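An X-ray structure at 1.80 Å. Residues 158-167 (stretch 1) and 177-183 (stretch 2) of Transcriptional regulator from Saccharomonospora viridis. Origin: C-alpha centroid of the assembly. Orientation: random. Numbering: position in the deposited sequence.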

ATOM      1  N   LEU A 158       4.914   8.749   1.142  1.00 27.08           N
ATOM      2  CA  LEU A 158       6.033   8.462   0.247  1.00 24.30           C
ATOM      3  C   LEU A 158       6.661   7.124   0.657  1.00 24.16           C
ATOM      4  O   LEU A 158       6.930   6.241  -0.137  1.00 22.76           O
ATOM      5  CB  LEU A 158       7.019   9.604   0.281  1.00 25.81           C
ATOM      6  CG  LEU A 158       8.265   9.456  -0.603  1.00 27.15           C
ATOM      7  CD1 LEU A 158       7.908   9.220  -2.066  1.00 28.44           C
ATOM      8  CD2 LEU A 158       9.167  10.662  -0.514  1.00 28.80           C
ATOM      9  N   ILE A 159       6.851   6.989   1.951  1.00 23.94           N
ATOM     10  CA  ILE A 159       7.420   5.776   2.459  1.00 25.80           C
ATOM     11  C   ILE A 159       6.620   4.572   2.092  1.00 21.27           C
ATOM     12  O   ILE A 159       7.183   3.560   1.649  1.00 21.78           O
ATOM     13  CB  ILE A 159       7.632   5.839   3.979  1.00 28.39           C
ATOM     14  CG1 ILE A 159       8.763   6.815   4.325  1.00 28.25           C
ATOM     15  CG2 ILE A 159       7.791   4.404   4.527  1.00 28.95           C
ATOM     16  CD1 ILE A 159       8.837   7.204   5.775  1.00 26.96           C
ATOM     17  N   ASP A 160       5.322   4.588   2.375  1.00 24.70           N
ATOM     18  CA  ASP A 160       4.428   3.428   2.027  1.00 22.93           C
ATOM     19  C   ASP A 160       4.423   3.087   0.503  1.00 21.61           C
ATOM     20  O   ASP A 160       4.533   1.949   0.095  1.00 23.27           O
ATOM     21  CB  ASP A 160       3.022   3.725   2.511  1.00 23.30           C
ATOM     22  CG  ASP A 160       2.881   3.619   3.986  1.00 33.50           C
ATOM     23  OD1 ASP A 160       3.723   3.009   4.625  1.00 29.86           O
ATOM     24  OD2 ASP A 160       1.916   4.089   4.480  1.00 29.87           O
ATOM     25  N   GLY A 161       4.363   4.103  -0.334  1.00 22.81           N
ATOM     26  CA  GLY A 161       4.429   3.933  -1.744  1.00 21.31           C
ATOM     27  C   GLY A 161       5.712   3.303  -2.283  1.00 22.63           C
ATOM     28  O   GLY A 161       5.704   2.469  -3.199  1.00 23.22           O
ATOM     29  N   LEU A 162       6.816   3.755  -1.765  1.00 24.58           N
ATOM     30  CA  LEU A 162       8.118   3.227  -2.125  1.00 24.02           C
ATOM     31  C   LEU A 162       8.200   1.838  -1.647  1.00 23.78           C
ATOM     32  O   LEU A 162       8.699   0.968  -2.417  1.00 22.94           O
ATOM     33  CB  LEU A 162       9.250   4.122  -1.546  1.00 24.50           C
ATOM     34  CG  LEU A 162       9.345   5.526  -2.206  1.00 24.87           C
ATOM     35  CD1 LEU A 162      10.307   6.297  -1.318  1.00 23.31           C
ATOM     36  CD2 LEU A 162       9.903   5.371  -3.626  1.00 27.14           C
ATOM     37  N   GLY A 163       7.638   1.514  -0.482  1.00 22.78           N
ATOM     38  CA  GLY A 163       7.759   0.130  -0.016  1.00 22.21           C
ATOM     39  C   GLY A 163       7.071  -0.887  -0.844  1.00 26.36           C
ATOM     40  O   GLY A 163       7.546  -1.982  -1.073  1.00 24.47           O
ATOM     41  N   ILE A 164       5.921  -0.453  -1.367  1.00 24.22           N
ATOM     42  CA  ILE A 164       5.168  -1.224  -2.292  1.00 24.40           C
ATOM     43  C   ILE A 164       5.992  -1.504  -3.527  1.00 27.82           C
ATOM     44  O   ILE A 164       6.014  -2.654  -3.980  1.00 25.21           O
ATOM     45  CB  ILE A 164       3.808  -0.533  -2.637  1.00 21.75           C
ATOM     46  CG1 ILE A 164       2.955  -0.351  -1.424  1.00 30.87           C
ATOM     47  CG2 ILE A 164       3.039  -1.357  -3.711  1.00 25.93           C
ATOM     48  CD1 ILE A 164       1.845   0.688  -1.598  1.00 29.94           C
ATOM     49  N   GLN A 165       6.616  -0.477  -4.101  1.00 27.17           N
ATOM     50  CA  GLN A 165       7.422  -0.620  -5.274  1.00 27.09           C
ATOM     51  C   GLN A 165       8.551  -1.679  -4.956  1.00 30.15           C
ATOM     52  O   GLN A 165       8.820  -2.582  -5.789  1.00 27.86           O
ATOM     53  CB  GLN A 165       7.930   0.753  -5.728  1.00 31.80           C
ATOM     54  CG  GLN A 165       6.821   1.714  -6.109  1.00 31.22           C
ATOM     55  CD  GLN A 165       7.347   3.091  -6.478  1.00 32.18           C
ATOM     56  OE1 GLN A 165       8.553   3.258  -6.671  1.00 33.09           O
ATOM     57  NE2 GLN A 165       6.433   4.076  -6.649  1.00 35.83           N
ATOM     58  N   VAL A 166       9.136  -1.637  -3.757  1.00 25.13           N
ATOM     59  CA  VAL A 166      10.116  -2.668  -3.426  1.00 27.32           C
ATOM     60  C   VAL A 166       9.532  -4.065  -3.349  1.00 30.41           C
ATOM     61  O   VAL A 166      10.001  -5.005  -4.037  1.00 28.19           O
ATOM     62  CB  VAL A 166      10.896  -2.314  -2.128  1.00 27.82           C
ATOM     63  CG1 VAL A 166      11.886  -3.429  -1.746  1.00 33.40           C
ATOM     64  CG2 VAL A 166      11.529  -0.904  -2.275  1.00 34.21           C
ATOM     65  N   LEU A 167       8.493  -4.228  -2.547  1.00 27.62           N
ATOM     66  CA  LEU A 167       7.848  -5.550  -2.392  1.00 29.04           C
ATOM     67  C   LEU A 167       7.234  -6.224  -3.630  1.00 30.85           C
ATOM     68  O   LEU A 167       7.372  -7.476  -3.792  1.00 30.62           O
ATOM     69  CB  LEU A 167       6.901  -5.606  -1.234  1.00 28.70           C
ATOM     70  CG  LEU A 167       7.544  -5.920   0.135  1.00 37.62           C
ATOM     71  CD1 LEU A 167       8.342  -4.776   0.715  1.00 32.91           C
ATOM     72  CD2 LEU A 167       6.463  -6.289   1.149  1.00 38.57           C
TER
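Stretch 2 177-183: HMRQHLN

Residues 177-183 form a helical segment that packs against the helix of residues 158-167 in a nearly antiparallel arrangement. The N-to-C directions of the two axes differ by 160°, and their closest approach is 10.4 Å. Both segments belong to longer helices, and each is held by regular i to i+4 backbone hydrogen bonds, such as Leu182 N to Met178 O at 3.0 Å. With the directions reversed, the pairing runs in opposite order along the two helices: Met178 lies across from Leu162, with their CA atoms 6.2 Å apart, and one turn later Leu182 lies across from Ile159, with a CA separation of 7.6 Å.

Met178, modelled as selenomethionine, covers the most surface. Its side chain is fully extended, with all three chi angles t, and enters a hole formed by Ile159, Leu162, Gly163 and Val166. The terminal methyl reaches the backbone of the first helix, where Met178 CE lies 3.4 Å from Ile159 O and 3.9 Å from Gly163 N. One bond short of the methyl, Met178 SE rests 3.8 Å from Val166 CG2.

Leu162 is the principal counterpart on the first helix. Leu162 CB lies 4.0 Å from Met178 CG, while Leu162 CD1 packs 3.7 Å from Leu182 CG and 3.9 Å from His181 CD2. Leu162 CD2 covers one face of the His181 imidazole, whose two nitrogens are hydrogen-bonded elsewhere in the structure.

Leu182 extends the apolar contact. Its CA-to-CB bond points sideways, but the end of the side chain comes nearer the first helix, bringing Leu182 CD2 to 3.8 Å from Ile159 CG1 and 3.9 Å from Leu158 CD2. No hydrogen bond crosses between the stretches; the 380 Å² buried between them reflects predominantly apolar packing.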

ATOM      1  N   HIS A 177      17.752   1.702  -3.318  1.00 30.01           N
ATOM      2  CA  HIS A 177      17.158   2.806  -4.127  1.00 27.36           C
ATOM      3  C   HIS A 177      16.124   3.595  -3.308  1.00 30.97           C
ATOM      4  O   HIS A 177      16.103   4.807  -3.347  1.00 26.60           O
ATOM      5  CB  HIS A 177      16.659   2.304  -5.455  1.00 35.98           C
ATOM      6  CG  HIS A 177      17.782   1.831  -6.359  1.00 57.44           C
ATOM      7  ND1 HIS A 177      17.946   0.509  -6.746  1.00 71.95           N
ATOM      8  CD2 HIS A 177      18.835   2.506  -6.900  1.00 68.44           C
ATOM      9  CE1 HIS A 177      19.011   0.406  -7.524  1.00 64.19           C
ATOM     10  NE2 HIS A 177      19.571   1.601  -7.630  1.00 63.47           N
HETATM   11  N   MSE A 178      15.321   2.874  -2.531  1.00 28.99           N
HETATM   12  CA  MSE A 178      14.325   3.517  -1.660  1.00 27.01           C
HETATM   13  C   MSE A 178      15.030   4.416  -0.632  1.00 27.18           C
HETATM   14  O   MSE A 178      14.570   5.531  -0.294  1.00 24.16           O
HETATM   15  CB  MSE A 178      13.539   2.356  -0.975  1.00 24.68           C
HETATM   16  CG  MSE A 178      12.672   2.907   0.124  1.00 25.82           C
HETATM   17 SE   MSE A 178      11.360   1.506   0.640  1.00 30.57          SE
HETATM   18  CE  MSE A 178      10.431   2.481   1.994  1.00 19.52           C
ATOM     19  N   ARG A 179      16.078   3.889  -0.049  1.00 27.42           N
ATOM     20  CA  ARG A 179      16.888   4.621   0.910  1.00 30.79           C
ATOM     21  C   ARG A 179      17.402   5.904   0.312  1.00 26.00           C
ATOM     22  O   ARG A 179      17.250   6.924   0.898  1.00 26.87           O
ATOM     23  CB  ARG A 179      18.058   3.806   1.465  1.00 28.19           C
ATOM     24  CG  ARG A 179      18.794   4.488   2.590  1.00 34.06           C
ATOM     25  CD  ARG A 179      20.004   3.723   3.093  1.00 32.63           C
ATOM     26  NE  ARG A 179      19.654   2.492   3.757  1.00 30.55           N
ATOM     27  CZ  ARG A 179      19.872   1.286   3.269  1.00 35.03           C
ATOM     28  NH1 ARG A 179      20.445   1.108   2.117  1.00 36.34           N
ATOM     29  NH2 ARG A 179      19.514   0.233   3.946  1.00 39.47           N
ATOM     30  N   GLN A 180      17.988   5.807  -0.879  1.00 25.74           N
ATOM     31  CA  GLN A 180      18.500   6.976  -1.633  1.00 26.20           C
ATOM     32  C   GLN A 180      17.392   8.017  -1.960  1.00 29.47           C
ATOM     33  O   GLN A 180      17.550   9.203  -1.719  1.00 30.73           O
ATOM     34  CB  GLN A 180      19.167   6.507  -2.958  1.00 29.04           C
ATOM     35  CG  GLN A 180      20.054   7.620  -3.558  1.00 41.52           C
ATOM     36  CD  GLN A 180      21.024   7.116  -4.625  1.00 51.17           C
ATOM     37  OE1 GLN A 180      22.121   7.658  -4.796  1.00 82.03           O
ATOM     38  NE2 GLN A 180      20.642   6.050  -5.313  1.00 62.26           N
ATOM     39  N   HIS A 181      16.273   7.521  -2.469  1.00 26.77           N
ATOM     40  CA  HIS A 181      15.147   8.405  -2.756  1.00 27.49           C
ATOM     41  C   HIS A 181      14.676   9.183  -1.517  1.00 25.38           C
ATOM     42  O   HIS A 181      14.384  10.382  -1.548  1.00 26.52           O
ATOM     43  CB  HIS A 181      14.001   7.567  -3.379  1.00 24.57           C
ATOM     44  CG  HIS A 181      12.886   8.425  -3.906  1.00 25.61           C
ATOM     45  ND1 HIS A 181      12.741   8.706  -5.257  1.00 27.88           N
ATOM     46  CD2 HIS A 181      12.011   9.233  -3.268  1.00 29.47           C
ATOM     47  CE1 HIS A 181      11.769   9.585  -5.418  1.00 31.42           C
ATOM     48  NE2 HIS A 181      11.283   9.897  -4.238  1.00 29.46           N
ATOM     49  N   LEU A 182      14.506   8.483  -0.392  1.00 25.64           N
ATOM     50  CA  LEU A 182      14.035   9.084   0.839  1.00 29.41           C
ATOM     51  C   LEU A 182      15.069  10.073   1.450  1.00 29.82           C
ATOM     52  O   LEU A 182      14.695  11.151   1.876  1.00 24.41           O
ATOM     53  CB  LEU A 182      13.674   7.989   1.860  1.00 22.64           C
ATOM     54  CG  LEU A 182      12.354   7.245   1.618  1.00 28.44           C
ATOM     55  CD1 LEU A 182      12.217   5.997   2.494  1.00 29.05           C
ATOM     56  CD2 LEU A 182      11.193   8.211   1.800  1.00 29.02           C
ATOM     57  N   ASN A 183      16.347   9.707   1.404  1.00 28.10           N
ATOM     58  CA  ASN A 183      17.406  10.597   1.851  1.00 30.41           C
ATOM     59  C   ASN A 183      17.444  11.865   0.932  1.00 31.17           C
ATOM     60  O   ASN A 183      17.621  12.984   1.437  1.00 30.70           O
ATOM     61  CB  ASN A 183      18.718   9.789   2.056  1.00 34.09           C
ATOM     62  CG  ASN A 183      18.750   9.070   3.407  1.00 41.32           C
ATOM     63  OD1 ASN A 183      18.525   7.845   3.510  1.00 50.11           O
ATOM     64  ND2 ASN A 183      18.939   9.836   4.461  1.00 41.51           N
TER